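Local coordinates for protein PHOX (Pseudomonas fluorescens, PDB 4A9V) that hydrolyses phosphate monoesters as an alkaline phosphatase, using a beta-propeller scaffold that holds an iron-calcium cofactor, at residues 64-68 / 570-574; 86-90 / 189-194; 114-119 / 175-179. All coordinates share one frame; numbering follows the deposited sequence.

Overall arrangement
Three contacts illustrate how a beta-propeller joins its blades around a central metal site. From the N terminus, the loop 64-68 opens contact 1, which closes about 500 residues later at the start of strand 572-578 and encloses the other two. Strand 82-89 then leads into contact 2, closed by strand 189-193; contact 3, between 114-119 and 175-179, is nested within that loop. Contacts 2 and 3 join the same two sheets, since 82-89 neighbours 118-127 and 178-183 neighbours 189-193, and both reach the diiron group. Contact 1 is tied to them through Asn67 O to Glu90 N and Asp66 N to Cys116 O.

Contact 1: 64-68 / 570-574; sequences FGDNN and RSSVM
The backbones of 64-68 and 570-574 come closest where the CA atoms of Asn67 and Ser571 lie 5.4 Å apart, an irregular loop meeting the lead-in to strand 572-578. The direct polar link is slight and provisional, since it holds for one of two modelled conformers of Asn68: there ND2 of Asn68 gives a weak hydrogen bond of 3.2 Å to Ser572 O, nearly straight at 163°. In that conformer CG lies between the backbone N and carbonyl carbon (chi1 52°), the amide reaches the 570-574 segment, and Asn68 ND2 also rests against Val573 CG2 at 3.6 Å. Beside it the apolar part is small, Phe64 CZ meeting Val573 CG2 at 4.1 Å while the two side chains cross at about a right angle.

Water provides a second bridge. It donates to Asp66 OD1 (2.6 Å) and accepts from Ser571 N (2.8 Å), while OD1 also receives Asn67 N from above the carboxylate plane. Replacing Asp66 by an alanine is likely to leave the water and the Asn67 N-H without their shared acceptor, and Thr92 OG1 without its partner OD2. Ser571 OG and Asn67 OD1 approach to 3.0 Å; Ser571 OG is hydrogen-bonded to His551 N and Asn67 OD1 to Asn93 ND2.

All touching residues are buried. Phe64 touches Ile36 of strand 30-37 and Ile87 of strand 82-89, Val573 lies on Leu35, and Gln550 at the end of strand 544-550 binds Asn67 O, joining the sheet that pairs the first strand, 30-37, with the last, 572-578, to the next sheet, which begins with strand 68-76.

Contact 2: 86-90 / 189-194; sequences AINNE and YLTCEE. With FEO (mu-oxo-diiron), chain S.
The Tyr189 ring carries the methyl of Ala86 on one face and the amide oxygen of Asn88 at its edge. Ala86 CB stands 3.4 Å from the centroid of the Tyr189 ring and only 8° off its normal, a well-centred CH-pi contact. With its CG anti to the backbone N (chi1 -178°), the tyrosine extends across to strand 86-89, where its OH donates to Asn88 OD1 at 2.8 Å. Thr191 OG1 donates to the same Asn88 OD1, also at 2.8 Å. The two hydroxyls approach from opposite faces of the amide plane, both well out of it, and so grip the oxygen from above and below. Asn88 ND2 is directed to the carbonyl oxygens of Cys179 and Ala180, which helps to fix the rotation of the amide; Thr191 OG1 in turn receives Asn178 ND2.

These residues illustrate packing between neighbouring propeller sheets. Strands 86-89 and 189-193 run nearly parallel, but their axes are 8.5 Å apart, and side chains rather than backbone bonds fill the interval. Val119 of strand 118-127 adds apolar cover beside Asn88 and Thr191.

Where both strands end, the contact passes to the metal site. Glu90 OE2 and Glu194 OE1 each bind iron FE1 at 2.0 Å; the side chains converge at a slant, with carboxylate planes only 18° apart. Extended beyond CG, Glu194 uses its second oxygen as well: Glu194 OE2 reaches iron FE2 at 2.1 Å, making this carboxylate a bridge beside the oxo group. Cys179 completes the protein ligands of FE1, which two waters also bind, while Glu273, Asp292 and Glu387 join Glu194 round FE2.

Contact 3: 114-119 / 175-179; sequences LACEGV and TFQNC. With FEO (mu-oxo-diiron), chain S.
Glu117 makes the direct polar link between 114-119 and 175-179, its OE1 accepting Gln177 N at 3.0 Å on the anti side of the carboxylate and 26° out of its plane. Its other oxygen, OE2, accepts a hydrogen bond from a water (2.6 Å) that also donates to Gln177 OE1, so backbone and side chain of Gln177 are both tied to one carboxylate. On the other segment, Asn178 ND2 donates to Thr175 OG1, itself joined to Glu193.

The apolar part is one pair: Leu114 CD2 meets Phe176 CD2 at 4.0 Å, the side chains lying side by side and pointing the same way.

The segments belong to adjoining propeller sheets, 114-119 turning from helix 107-115 into strand 118-127, and 175-179 leading into strand 178-183. The backbones come nearest at the CA atoms of Gly118 and Phe176, 4.8 Å apart; Gly118 CA also lies 3.2 Å from the side-chain atom Asn178 OD1 and makes a CA-H...O contact with Thr175 O.

Metal binding occupies the far end of 175-179. With SG pointing away from the main-chain nitrogen (chi1 -179°), Cys179 extends to the diiron group, Cys179 SG binding iron FE1 at 2.5 Å and sharing it with Glu90 and Glu194.

Contact 1: 64-68 / 570-574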
ATOM      1  N   PHE A  64       0.485  14.630  12.515  1.00  7.28           N
ATOM      2  CA  PHE A  64       0.506  13.843  11.295  1.00  7.02           C
ATOM      3  C   PHE A  64       1.734  12.930  11.306  1.00  6.98           C
ATOM      4  O   PHE A  64       2.840  13.357  11.630  1.00  7.09           O
ATOM      5  CB  PHE A  64       0.538  14.774  10.081  1.00  7.16           C
ATOM      6  CG  PHE A  64       0.191  14.100   8.785  1.00  6.87           C
ATOM      7  CD1 PHE A  64      -1.121  13.753   8.505  1.00  8.50           C
ATOM      8  CD2 PHE A  64       1.159  13.885   7.824  1.00  7.54           C
ATOM      9  CE1 PHE A  64      -1.456  13.184   7.295  1.00  9.17           C
ATOM     10  CE2 PHE A  64       0.833  13.311   6.609  1.00  8.84           C
ATOM     11  CZ  PHE A  64      -0.477  12.952   6.347  1.00  9.26           C
ATOM     12  N   GLY A  65       1.521  11.664  10.965  1.00  6.99           N
ATOM     13  CA  GLY A  65       2.578  10.670  11.038  1.00  7.36           C
ATOM     14  C   GLY A  65       3.587  10.829   9.924  1.00  6.38           C
ATOM     15  O   GLY A  65       3.506  11.741   9.093  1.00  7.02           O
ATOM     16  N   ASP A  66       4.585   9.951   9.945  1.00  7.16           N
ATOM     17  CA  ASP A  66       5.702  10.013   9.011  1.00  7.12           C
ATOM     18  C   ASP A  66       5.413   9.158   7.775  1.00  7.06           C
ATOM     19  O   ASP A  66       4.452   8.387   7.733  1.00  7.13           O
ATOM     20  CB  ASP A  66       6.982   9.552   9.722  1.00  7.72           C
ATOM     21  CG  ASP A  66       8.250  10.181   9.153  1.00  9.22           C
ATOM     22  OD1 ASP A  66       8.183  10.829   8.083  1.00  8.83           O
ATOM     23  OD2 ASP A  66       9.321   9.985   9.775  1.00 10.08           O
ATOM     24  N   ASN A  67       6.231   9.342   6.748  1.00  6.89           N
ATOM     25  CA  ASN A  67       6.207   8.525   5.547  1.00  6.91           C
ATOM     26  C   ASN A  67       4.792   8.175   5.090  1.00  6.87           C
ATOM     27  O   ASN A  67       4.444   7.007   4.910  1.00  6.70           O
ATOM     28  CB  ASN A  67       7.114   7.304   5.707  1.00  7.22           C
ATOM     29  CG  ASN A  67       8.585   7.687   5.718  1.00  7.81           C
ATOM     30  OD1 ASN A  67       8.948   8.795   5.323  1.00  8.65           O
ATOM     31  ND2 ASN A  67       9.438   6.778   6.163  1.00  9.00           N
ATOM     32  N   ASN A  68       4.049   9.200   4.693  0.50  7.07           N
ATOM     33  CA  ASN A  68       2.671   8.988   4.282  0.50  7.44           C
ATOM     34  C   ASN A  68       2.589   8.200   2.985  0.50  6.85           C
ATOM     35  O   ASN A  68       3.480   8.270   2.134  0.50  9.27           O
ATOM     36  CB  ASN A  68       1.883  10.304   4.192  0.50  6.06           C
ATOM     37  CG  ASN A  68       2.563  11.361   3.345  0.50  7.29           C
ATOM     38  OD1 ASN A  68       2.941  12.400   3.880  0.50 14.32           O
ATOM     39  ND2 ASN A  68       2.323  11.287   2.042  0.50  8.24           N
ATOM     40  N   ARG A 570      10.426  16.644   4.636  1.00  7.94           N
ATOM     41  CA  ARG A 570       9.243  16.090   5.293  1.00  7.93           C
ATOM     42  C   ARG A 570       8.333  15.437   4.261  1.00  7.00           C
ATOM     43  O   ARG A 570       7.890  16.087   3.319  1.00  7.67           O
ATOM     44  CB  ARG A 570       8.472  17.188   6.030  1.00  7.77           C
ATOM     45  CG  ARG A 570       9.284  17.871   7.118  1.00  8.74           C
ATOM     46  CD  ARG A 570       8.654  19.183   7.546  1.00 10.03           C
ATOM     47  NE  ARG A 570       7.400  18.980   8.264  1.00  8.83           N
ATOM     48  CZ  ARG A 570       6.628  19.971   8.689  1.00  9.35           C
ATOM     49  NH1 ARG A 570       6.947  21.225   8.390  1.00 10.59           N
ATOM     50  NH2 ARG A 570       5.530  19.709   9.380  1.00  9.41           N
ATOM     51  N   SER A 571       7.997  14.169   4.486  1.00  7.11           N
ATOM     52  CA  SER A 571       6.960  13.501   3.705  1.00  6.85           C
ATOM     53  C   SER A 571       5.708  14.356   3.713  1.00  6.62           C
ATOM     54  O   SER A 571       5.324  14.904   4.753  1.00  6.94           O
ATOM     55  CB  SER A 571       6.640  12.131   4.304  1.00  6.73           C
ATOM     56  OG  SER A 571       7.736  11.242   4.185  1.00  7.73           O
ATOM     57  N   SER A 572       5.088  14.483   2.547  1.00  6.47           N
ATOM     58  CA  SER A 572       3.963  15.383   2.380  1.00  7.15           C
ATOM     59  C   SER A 572       2.918  14.783   1.464  1.00  6.72           C
ATOM     60  O   SER A 572       3.239  14.004   0.560  1.00  7.59           O
ATOM     61  CB  SER A 572       4.431  16.715   1.795  1.00  7.64           C
ATOM     62  OG  SER A 572       5.379  17.347   2.635  1.00  8.33           O
ATOM     63  N   VAL A 573       1.669  15.181   1.687  1.00  6.68           N
ATOM     64  CA  VAL A 573       0.604  14.983   0.728  1.00  6.80           C
ATOM     65  C   VAL A 573       0.464  16.268  -0.067  1.00  6.74           C
ATOM     66  O   VAL A 573       0.346  17.359   0.510  1.00  7.63           O
ATOM     67  CB  VAL A 573      -0.722  14.634   1.440  1.00  7.22           C
ATOM     68  CG1 VAL A 573      -1.857  14.484   0.441  1.00  8.44           C
ATOM     69  CG2 VAL A 573      -0.567  13.363   2.261  1.00  8.29           C
ATOM     70  N   MET A 574       0.492  16.131  -1.388  1.00  7.33           N
ATOM     71  CA  MET A 574       0.391  17.253  -2.309  1.00  7.97           C
ATOM     72  C   MET A 574      -0.994  17.291  -2.931  1.00  7.53           C
ATOM     73  O   MET A 574      -1.591  16.253  -3.191  1.00  9.21           O
ATOM     74  CB  MET A 574       1.426  17.115  -3.431  1.00  8.95           C
ATOM     75  CG  MET A 574       2.842  16.849  -2.950  1.00  9.85           C
ATOM     76  SD  MET A 574       3.497  18.130  -1.861  1.00 11.25           S
ATOM     77  CE  MET A 574       3.544  19.536  -2.968  1.00 13.01           C
TER
HETATM   78  O   HOH W   1       9.250  12.296   6.202  1.00  9.81           O

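Contact 2: 86-90 / 189-194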
ATOM      1  N   ALA A  86      -8.252   9.630   4.996  1.00  6.47           N
ATOM      2  CA  ALA A  86      -7.536   8.725   5.868  1.00  6.15           C
ATOM      3  C   ALA A  86      -6.248   8.363   5.151  1.00  5.83           C
ATOM      4  O   ALA A  86      -6.274   7.914   3.998  1.00  6.53           O
ATOM      5  CB  ALA A  86      -8.366   7.479   6.133  1.00  7.03           C
ATOM      6  N   ILE A  87      -5.121   8.616   5.817  1.00  5.93           N
ATOM      7  CA  ILE A  87      -3.813   8.557   5.189  1.00  6.15           C
ATOM      8  C   ILE A  87      -2.899   7.682   6.041  1.00  5.90           C
ATOM      9  O   ILE A  87      -2.705   7.920   7.237  1.00  6.60           O
ATOM     10  CB  ILE A  87      -3.206   9.964   5.057  1.00  6.35           C
ATOM     11  CG1 ILE A  87      -4.104  10.881   4.217  1.00  7.08           C
ATOM     12  CG2 ILE A  87      -1.808   9.879   4.474  1.00  6.95           C
ATOM     13  CD1 ILE A  87      -3.977  12.353   4.565  1.00  8.37           C
ATOM     14  N   ASN A  88      -2.332   6.657   5.418  1.00  5.81           N
ATOM     15  CA  ASN A  88      -1.418   5.769   6.102  1.00  5.83           C
ATOM     16  C   ASN A  88      -0.099   6.457   6.389  1.00  5.66           C
ATOM     17  O   ASN A  88       0.389   7.241   5.575  1.00  6.32           O
ATOM     18  CB  ASN A  88      -1.122   4.554   5.243  1.00  5.97           C
ATOM     19  CG  ASN A  88      -2.291   3.608   5.126  1.00  6.24           C
ATOM     20  OD1 ASN A  88      -3.328   3.764   5.780  1.00  6.91           O
ATOM     21  ND2 ASN A  88      -2.106   2.580   4.320  1.00  7.77           N
ATOM     22  N   ASN A  89       0.542   6.014   7.468  1.00  5.99           N
ATOM     23  CA  ASN A  89       1.889   6.422   7.835  1.00  6.62           C
ATOM     24  C   ASN A  89       2.720   5.162   8.019  1.00  6.19           C
ATOM     25  O   ASN A  89       2.497   4.398   8.960  1.00  7.01           O
ATOM     26  CB  ASN A  89       1.824   7.226   9.142  1.00  6.82           C
ATOM     27  CG  ASN A  89       1.024   8.499   8.990  1.00  7.78           C
ATOM     28  OD1 ASN A  89      -0.012   8.682   9.632  1.00  8.93           O
ATOM     29  ND2 ASN A  89       1.502   9.393   8.130  1.00  7.96           N
ATOM     30  N   GLU A  90       3.586   4.870   7.057  1.00  6.24           N
ATOM     31  CA  GLU A  90       4.130   3.518   6.946  1.00  6.03           C
ATOM     32  C   GLU A  90       5.290   3.241   7.903  1.00  6.71           C
ATOM     33  O   GLU A  90       5.366   2.170   8.495  1.00  7.84           O
ATOM     34  CB  GLU A  90       4.547   3.221   5.510  1.00  6.44           C
ATOM     35  CG  GLU A  90       4.865   1.747   5.300  1.00  7.03           C
ATOM     36  CD  GLU A  90       5.365   1.424   3.910  1.00  7.25           C
ATOM     37  OE1 GLU A  90       6.214   2.178   3.395  1.00  8.70           O
ATOM     38  OE2 GLU A  90       4.957   0.364   3.369  1.00  8.61           O
ATOM     39  N   TYR A 189     -12.645   2.706   5.912  1.00  6.36           N
ATOM     40  CA  TYR A 189     -11.304   2.719   5.359  1.00  6.38           C
ATOM     41  C   TYR A 189     -10.601   1.422   5.749  1.00  6.20           C
ATOM     42  O   TYR A 189     -10.687   0.991   6.904  1.00  7.39           O
ATOM     43  CB  TYR A 189     -10.538   3.905   5.955  1.00  6.40           C
ATOM     44  CG  TYR A 189      -9.128   4.068   5.439  1.00  6.04           C
ATOM     45  CD1 TYR A 189      -8.904   4.423   4.125  1.00  5.85           C
ATOM     46  CD2 TYR A 189      -8.028   3.954   6.285  1.00  6.54           C
ATOM     47  CE1 TYR A 189      -7.624   4.615   3.643  1.00  6.39           C
ATOM     48  CE2 TYR A 189      -6.737   4.148   5.811  1.00  6.32           C
ATOM     49  CZ  TYR A 189      -6.548   4.504   4.493  1.00  6.40           C
ATOM     50  OH  TYR A 189      -5.293   4.731   3.977  1.00  7.26           O
ATOM     51  N   LEU A 190      -9.898   0.814   4.798  1.00  6.17           N
ATOM     52  CA  LEU A 190      -9.040  -0.326   5.090  1.00  6.17           C
ATOM     53  C   LEU A 190      -7.585   0.100   5.005  1.00  6.19           C
ATOM     54  O   LEU A 190      -7.169   0.743   4.033  1.00  6.91           O
ATOM     55  CB  LEU A 190      -9.301  -1.464   4.095  1.00  6.69           C
ATOM     56  CG  LEU A 190     -10.752  -1.949   3.986  1.00  7.17           C
ATOM     57  CD1 LEU A 190     -10.863  -3.102   3.000  1.00  7.53           C
ATOM     58  CD2 LEU A 190     -11.340  -2.332   5.337  1.00  8.27           C
ATOM     59  N   THR A 191      -6.836  -0.222   6.052  1.00  6.46           N
ATOM     60  CA  THR A 191      -5.408   0.000   6.067  1.00  6.38           C
ATOM     61  C   THR A 191      -4.685  -1.341   6.177  1.00  6.25           C
ATOM     62  O   THR A 191      -5.159  -2.268   6.828  1.00  7.88           O
ATOM     63  CB  THR A 191      -4.982   0.978   7.186  1.00  7.01           C
ATOM     64  OG1 THR A 191      -3.600   1.294   7.015  1.00  7.31           O
ATOM     65  CG2 THR A 191      -5.187   0.397   8.572  1.00  7.14           C
ATOM     66  N   CYS A 192      -3.553  -1.450   5.496  1.00  5.49           N
ATOM     67  CA  CYS A 192      -2.903  -2.726   5.252  1.00  5.98           C
ATOM     68  C   CYS A 192      -1.536  -2.765   5.922  1.00  6.15           C
ATOM     69  O   CYS A 192      -0.679  -1.930   5.638  1.00  7.08           O
ATOM     70  CB  CYS A 192      -2.731  -2.910   3.751  1.00  6.50           C
ATOM     71  SG  CYS A 192      -4.293  -3.199   2.910  1.00  8.53           S
ATOM     72  N   GLU A 193      -1.327  -3.741   6.799  1.00  6.15           N
ATOM     73  CA  GLU A 193      -0.046  -3.934   7.475  1.00  6.73           C
ATOM     74  C   GLU A 193       0.862  -4.775   6.588  1.00  7.02           C
ATOM     75  O   GLU A 193       0.539  -5.918   6.274  1.00  7.05           O
ATOM     76  CB  GLU A 193      -0.274  -4.629   8.823  1.00  6.69           C
ATOM     77  CG  GLU A 193      -1.093  -3.777   9.774  1.00  7.02           C
ATOM     78  CD  GLU A 193      -1.633  -4.500  11.000  1.00  6.84           C
ATOM     79  OE1 GLU A 193      -1.533  -5.744  11.114  1.00  7.55           O
ATOM     80  OE2 GLU A 193      -2.175  -3.789  11.879  1.00  7.50           O
ATOM     81  N   GLU A 194       1.986  -4.194   6.175  1.00  6.88           N
ATOM     82  CA  GLU A 194       2.873  -4.817   5.185  1.00  6.77           C
ATOM     83  C   GLU A 194       4.131  -5.379   5.869  1.00  6.39           C
ATOM     84  O   GLU A 194       4.109  -6.509   6.338  1.00  6.89           O
ATOM     85  CB  GLU A 194       3.212  -3.835   4.046  1.00  6.51           C
ATOM     86  CG  GLU A 194       4.065  -4.450   2.943  1.00  6.62           C
ATOM     87  CD  GLU A 194       4.646  -3.422   1.999  1.00  7.24           C
ATOM     88  OE1 GLU A 194       4.896  -2.278   2.439  1.00  7.00           O
ATOM     89  OE2 GLU A 194       4.925  -3.789   0.841  1.00  7.75           O
TER
HETATM   90 FE1  FEO S1594       4.850  -0.467   1.497  1.00  7.69          FE
HETATM   91 FE2  FEO S1594       5.105  -2.868  -1.000  1.00  7.08          FE
HETATM   92  O   FEO S1594       5.256  -1.069  -0.315  1.00  7.92           O
HETATM   93  O   HOH W   2       4.913   1.488   0.581  1.00  8.23           O
HETATM   94  O   HOH W   3       7.119  -0.430   1.533  1.00 13.70           O

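Contact 3: 114-119 / 175-179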
ATOM      1  N   LEU A 114       6.843   4.376  17.098  1.00  7.53           N
ATOM      2  CA  LEU A 114       5.515   3.782  16.950  1.00  7.75           C
ATOM      3  C   LEU A 114       4.444   4.856  16.725  1.00  7.14           C
ATOM      4  O   LEU A 114       3.487   4.647  15.971  1.00  7.65           O
ATOM      5  CB  LEU A 114       5.185   2.954  18.193  1.00  7.86           C
ATOM      6  CG  LEU A 114       5.800   1.554  18.183  1.00  8.84           C
ATOM      7  CD1 LEU A 114       5.943   1.015  19.595  1.00 10.38           C
ATOM      8  CD2 LEU A 114       4.978   0.597  17.342  1.00  9.17           C
ATOM      9  N   ALA A 115       4.653   6.032  17.317  1.00  7.59           N
ATOM     10  CA  ALA A 115       3.735   7.152  17.169  1.00  7.58           C
ATOM     11  C   ALA A 115       3.691   7.670  15.734  1.00  7.11           C
ATOM     12  O   ALA A 115       2.706   8.276  15.318  1.00  8.26           O
ATOM     13  CB  ALA A 115       4.129   8.271  18.114  1.00  7.58           C
ATOM     14  N   CYS A 116       4.796   7.513  15.011  1.00  7.24           N
ATOM     15  CA  CYS A 116       4.887   7.965  13.630  1.00  6.90           C
ATOM     16  C   CYS A 116       4.055   7.144  12.663  1.00  6.96           C
ATOM     17  O   CYS A 116       3.883   7.566  11.525  1.00  8.07           O
ATOM     18  CB  CYS A 116       6.333   7.892  13.155  1.00  7.98           C
ATOM     19  SG  CYS A 116       7.443   9.156  13.802  1.00  9.33           S
ATOM     20  N   GLU A 117       3.749   5.902  13.033  1.00  7.23           N
ATOM     21  CA  GLU A 117       3.148   4.945  12.114  1.00  6.94           C
ATOM     22  C   GLU A 117       1.672   4.779  12.427  1.00  6.78           C
ATOM     23  O   GLU A 117       1.216   5.144  13.507  1.00  8.07           O
ATOM     24  CB  GLU A 117       3.877   3.606  12.206  1.00  7.40           C
ATOM     25  CG  GLU A 117       5.379   3.771  11.994  1.00  8.48           C
ATOM     26  CD  GLU A 117       6.174   2.490  11.880  1.00  7.40           C
ATOM     27  OE1 GLU A 117       5.603   1.395  11.743  1.00  8.49           O
ATOM     28  OE2 GLU A 117       7.419   2.600  11.970  1.00  9.14           O
ATOM     29  N   GLY A 118       0.935   4.237  11.467  1.00  6.70           N
ATOM     30  CA  GLY A 118      -0.493   4.009  11.636  1.00  7.28           C
ATOM     31  C   GLY A 118      -1.274   4.746  10.571  1.00  5.67           C
ATOM     32  O   GLY A 118      -0.979   4.621   9.377  1.00  6.57           O
ATOM     33  N   VAL A 119      -2.276   5.503  11.008  1.00  6.64           N
ATOM     34  CA  VAL A 119      -3.145   6.255  10.120  1.00  5.86           C
ATOM     35  C   VAL A 119      -3.340   7.650  10.705  1.00  6.36           C
ATOM     36  O   VAL A 119      -3.403   7.834  11.925  1.00  7.38           O
ATOM     37  CB  VAL A 119      -4.498   5.533   9.916  1.00  6.54           C
ATOM     38  CG1 VAL A 119      -5.459   6.369   9.084  1.00  7.64           C
ATOM     39  CG2 VAL A 119      -4.274   4.178   9.256  1.00  7.46           C
ATOM     40  N   THR A 175      -1.582  -0.525  15.013  1.00  7.37           N
ATOM     41  CA  THR A 175      -1.335  -0.902  13.643  1.00  7.50           C
ATOM     42  C   THR A 175      -0.148  -0.067  13.179  1.00  8.53           C
ATOM     43  O   THR A 175      -0.000   1.089  13.594  1.00  9.26           O
ATOM     44  CB  THR A 175      -2.600  -0.662  12.784  1.00  7.79           C
ATOM     45  OG1 THR A 175      -2.395  -1.134  11.457  1.00  8.65           O
ATOM     46  CG2 THR A 175      -2.993   0.803  12.733  1.00  9.95           C
ATOM     47  N   PHE A 176       0.801  -0.719  12.516  1.00  7.94           N
ATOM     48  CA  PHE A 176       2.032  -0.065  12.109  1.00  7.74           C
ATOM     49  C   PHE A 176       2.522  -0.697  10.806  1.00  7.65           C
ATOM     50  O   PHE A 176       1.921  -1.653  10.317  1.00  7.57           O
ATOM     51  CB  PHE A 176       3.098  -0.108  13.230  1.00  7.62           C
ATOM     52  CG  PHE A 176       3.357  -1.487  13.800  1.00  8.14           C
ATOM     53  CD1 PHE A 176       4.188  -2.381  13.138  1.00  8.11           C
ATOM     54  CD2 PHE A 176       2.808  -1.874  15.010  1.00  8.14           C
ATOM     55  CE1 PHE A 176       4.411  -3.650  13.641  1.00  8.49           C
ATOM     56  CE2 PHE A 176       3.061  -3.128  15.538  1.00  9.06           C
ATOM     57  CZ  PHE A 176       3.829  -4.030  14.832  1.00  9.59           C
ATOM     58  N   GLN A 177       3.504  -0.073  10.170  1.00  6.92           N
ATOM     59  CA  GLN A 177       3.955  -0.496   8.844  1.00  6.87           C
ATOM     60  C   GLN A 177       2.766  -0.536   7.879  1.00  6.12           C
ATOM     61  O   GLN A 177       2.701  -1.338   6.945  1.00  7.21           O
ATOM     62  CB  GLN A 177       4.740  -1.811   8.899  1.00  7.38           C
ATOM     63  CG  GLN A 177       6.083  -1.676   9.612  1.00  8.12           C
ATOM     64  CD  GLN A 177       7.203  -1.020   8.804  1.00  8.49           C
ATOM     65  OE1 GLN A 177       8.276  -0.752   9.350  1.00 11.08           O
ATOM     66  NE2 GLN A 177       7.041  -0.936   7.496  1.00  8.32           N
ATOM     67  N   ASN A 178       1.953   0.504   7.987  1.00  6.38           N
ATOM     68  CA  ASN A 178       0.760   0.693   7.167  1.00  6.22           C
ATOM     69  C   ASN A 178       1.116   1.190   5.778  1.00  6.52           C
ATOM     70  O   ASN A 178       1.590   2.313   5.611  1.00  6.85           O
ATOM     71  CB  ASN A 178      -0.174   1.696   7.826  1.00  6.33           C
ATOM     72  CG  ASN A 178      -0.567   1.267   9.203  1.00  7.44           C
ATOM     73  OD1 ASN A 178       0.243   1.324  10.129  1.00  8.56           O
ATOM     74  ND2 ASN A 178      -1.740   0.654   9.302  1.00  9.51           N
ATOM     75  N   CYS A 179       0.912   0.322   4.796  1.00  6.11           N
ATOM     76  CA  CYS A 179       1.381   0.522   3.442  1.00  5.99           C
ATOM     77  C   CYS A 179       0.285   1.215   2.638  1.00  5.74           C
ATOM     78  O   CYS A 179       0.203   2.442   2.632  1.00  7.03           O
ATOM     79  CB  CYS A 179       1.792  -0.828   2.860  1.00  6.14           C
ATOM     80  SG  CYS A 179       2.430  -0.738   1.190  1.00  7.59           S
TER
HETATM   81 FE1  FEO S1594       4.850  -0.467   1.497  1.00  7.69          FE
HETATM   82 FE2  FEO S1594       5.105  -2.868  -1.000  1.00  7.08          FE
HETATM   83  O   FEO S1594       5.256  -1.069  -0.315  1.00  7.92           O
HETATM   84  O   HOH W   4       9.010   0.551  11.638  1.00 10.56           O
HETATM   85  O   HOH W   2       4.913   1.488   0.581  1.00  8.23           O
HETATM   86  O   HOH W   3       7.119  -0.430   1.533  1.00 13.70           O